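Local atomic coordinates of particle-associated lyase (Acinetobacter bacteriophage AP22, PDB entry 4Y9V), a protein that probably cleaves the capsular polysaccharide of Acinetobacter baumannii as a trimeric tailspike lyase of the phage particle. Residues A[454-459]-A[488-493]. Sequence-based numbering, arbitrary orientation.
Sequences NVHITG and YIIVDD
N454 lies over one face of the Y488 ring: its CB stands 3.9 Å from the ring centroid, 11° off the normal. The amide and phenol planes are only 12° apart, hence stacked. From that position OD1 accepts the N-H of Y488 (N454 OD1 to Y488 N, 2.9 Å), while ND2 is hydrogen-bonded to T418 OG1 on strand 417-422. H456 and I490 point the same way, side by side. CG of H456 is anti to the backbone N (chi1 -171°), which carries the imidazole out beside I490; I490 CD1 lies over its centre, 4.0 Å from the centroid, and I490 CG2 approaches H456 CD2. Parallel pairing of V455, H456 and I457 with I489, I490 and V491 marks neighbouring coils of a right-handed beta-helix, as in the pectin lyase-like family; I457 N to I490 O (2.8 Å) is one of the backbone hydrogen bonds that join the two coils. V455, I457, I489 and V491 face inward, reaching V474, W471 and A472 of strand 470-476, whereas H456 and I490 pack on G460 and V495 of a second subunit. One water joins H456 ND1 to Y488 OH; another joins H456 NE2 to D492 OD2. Past the strand end of 488-491, T458 OG1 donates to the syn lone pair of D492 OD1, 2.7 Å away.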
loop_
_atom_site.group_PDB
_atom_site.type_symbol
_atom_site.label_atom_id
_atom_site.label_comp_id
_atom_site.label_asym_id
_atom_site.label_seq_id
_atom_site.Cartn_x
_atom_site.Cartn_y
_atom_site.Cartn_z
ATOM N N ASN A 454 8.173 -8.301 22.088
ATOM C CA ASN A 454 7.500 -7.028 22.169
ATOM C C ASN A 454 6.158 -7.138 21.426
ATOM O O ASN A 454 6.047 -7.875 20.453
ATOM C CB ASN A 454 8.301 -5.902 21.518
ATOM C CG ASN A 454 9.737 -5.890 21.978
ATOM O OD1 ASN A 454 10.029 -5.708 23.170
ATOM N ND2 ASN A 454 10.635 -6.075 21.046
ATOM N N VAL A 455 5.161 -6.352 21.874
ATOM C CA VAL A 455 3.875 -6.299 21.187
ATOM C C VAL A 455 3.455 -4.850 21.104
ATOM O O VAL A 455 3.572 -4.107 22.083
ATOM C CB VAL A 455 2.788 -7.140 21.934
ATOM C CG1 VAL A 455 1.434 -6.985 21.264
ATOM C CG2 VAL A 455 3.200 -8.605 22.010
ATOM N N HIS A 456 2.991 -4.427 19.923
ATOM C CA HIS A 456 2.634 -3.026 19.653
ATOM C C HIS A 456 1.321 -3.042 18.919
ATOM O O HIS A 456 1.270 -3.469 17.754
ATOM C CB HIS A 456 3.778 -2.386 18.857
ATOM C CG HIS A 456 3.697 -0.897 18.675
ATOM N ND1 HIS A 456 4.785 -0.228 18.182
ATOM C CD2 HIS A 456 2.749 0.003 18.982
ATOM C CE1 HIS A 456 4.464 1.055 18.159
ATOM N NE2 HIS A 456 3.230 1.250 18.629
ATOM N N ILE A 457 0.241 -2.631 19.580
ATOM C CA ILE A 457 -1.108 -2.615 19.039
ATOM C C ILE A 457 -1.599 -1.161 19.070
ATOM O O ILE A 457 -1.617 -0.534 20.112
ATOM C CB ILE A 457 -2.078 -3.527 19.818
ATOM C CG1 ILE A 457 -1.559 -4.938 19.957
ATOM C CG2 ILE A 457 -3.434 -3.481 19.164
ATOM C CD1 ILE A 457 -2.436 -5.876 20.764
ATOM N N THR A 458 -1.909 -0.636 17.881
ATOM C CA THR A 458 -2.082 0.794 17.732
ATOM C C THR A 458 -2.919 1.090 16.489
ATOM O O THR A 458 -3.467 0.180 15.854
ATOM C CB THR A 458 -0.676 1.451 17.699
ATOM O OG1 THR A 458 -0.814 2.861 17.869
ATOM C CG2 THR A 458 0.108 1.141 16.442
ATOM N N GLY A 459 -2.991 2.371 16.117
ATOM C CA GLY A 459 -3.557 2.716 14.831
ATOM C C GLY A 459 -5.048 2.723 14.741
ATOM O O GLY A 459 -5.606 2.709 13.646
ATOM N N TYR A 488 8.948 -4.244 25.425
ATOM C CA TYR A 488 7.826 -3.351 25.609
ATOM C C TYR A 488 6.555 -3.970 25.063
ATOM O O TYR A 488 6.550 -4.767 24.127
ATOM C CB TYR A 488 8.065 -1.972 24.932
ATOM C CG TYR A 488 8.296 -2.025 23.450
ATOM C CD1 TYR A 488 9.565 -2.258 22.916
ATOM C CD2 TYR A 488 7.259 -1.861 22.560
ATOM C CE1 TYR A 488 9.795 -2.333 21.579
ATOM C CE2 TYR A 488 7.474 -1.900 21.180
ATOM C CZ TYR A 488 8.738 -2.131 20.705
ATOM O OH TYR A 488 8.995 -2.183 19.354
ATOM N N ILE A 489 5.439 -3.536 25.683
ATOM C CA ILE A 489 4.108 -3.777 25.142
ATOM C C ILE A 489 3.388 -2.428 25.107
ATOM O O ILE A 489 3.248 -1.765 26.128
ATOM C CB ILE A 489 3.295 -4.827 25.899
ATOM C CG1 ILE A 489 4.009 -6.189 25.888
ATOM C CG2 ILE A 489 1.883 -4.909 25.319
ATOM C CD1 ILE A 489 3.376 -7.240 26.765
ATOM N N ILE A 490 2.963 -2.038 23.899
ATOM C CA ILE A 490 2.183 -0.831 23.696
ATOM C C ILE A 490 0.803 -1.242 23.199
ATOM O O ILE A 490 0.702 -1.968 22.214
ATOM C CB ILE A 490 2.874 0.077 22.652
ATOM C CG1 ILE A 490 4.210 0.578 23.194
ATOM C CG2 ILE A 490 1.964 1.199 22.203
ATOM C CD1 ILE A 490 5.067 1.270 22.130
ATOM N N VAL A 491 -0.241 -0.810 23.905
ATOM C CA VAL A 491 -1.639 -0.977 23.472
ATOM C C VAL A 491 -2.268 0.382 23.718
ATOM O O VAL A 491 -2.843 0.627 24.781
ATOM C CB VAL A 491 -2.363 -2.109 24.182
ATOM C CG1 VAL A 491 -3.771 -2.264 23.609
ATOM C CG2 VAL A 491 -1.597 -3.434 24.093
ATOM N N ASP A 492 -2.100 1.303 22.744
ATOM C CA ASP A 492 -2.328 2.728 23.008
ATOM C C ASP A 492 -3.508 3.343 22.238
ATOM O O ASP A 492 -3.888 4.465 22.593
ATOM C CB ASP A 492 -1.077 3.543 22.783
ATOM C CG ASP A 492 -0.606 3.562 21.349
ATOM O OD1 ASP A 492 -1.119 2.812 20.535
ATOM O OD2 ASP A 492 0.336 4.371 21.062
ATOM N N ASP A 493 -4.058 2.664 21.258
ATOM C CA ASP A 493 -5.076 3.258 20.388
ATOM C C ASP A 493 -5.862 2.111 19.740
ATOM O O ASP A 493 -5.573 1.687 18.634
ATOM C CB ASP A 493 -4.470 4.165 19.349
ATOM C CG ASP A 493 -5.479 4.884 18.479
ATOM O OD1 ASP A 493 -6.723 4.778 18.724
ATOM O OD2 ASP A 493 -5.002 5.571 17.517
HETATM O O HOH W 1 2.298 3.836 19.214
HETATM O O HOH W 2 7.203 -1.510 17.567
HETATM O O HOH W 3 -2.488 5.244 16.745
#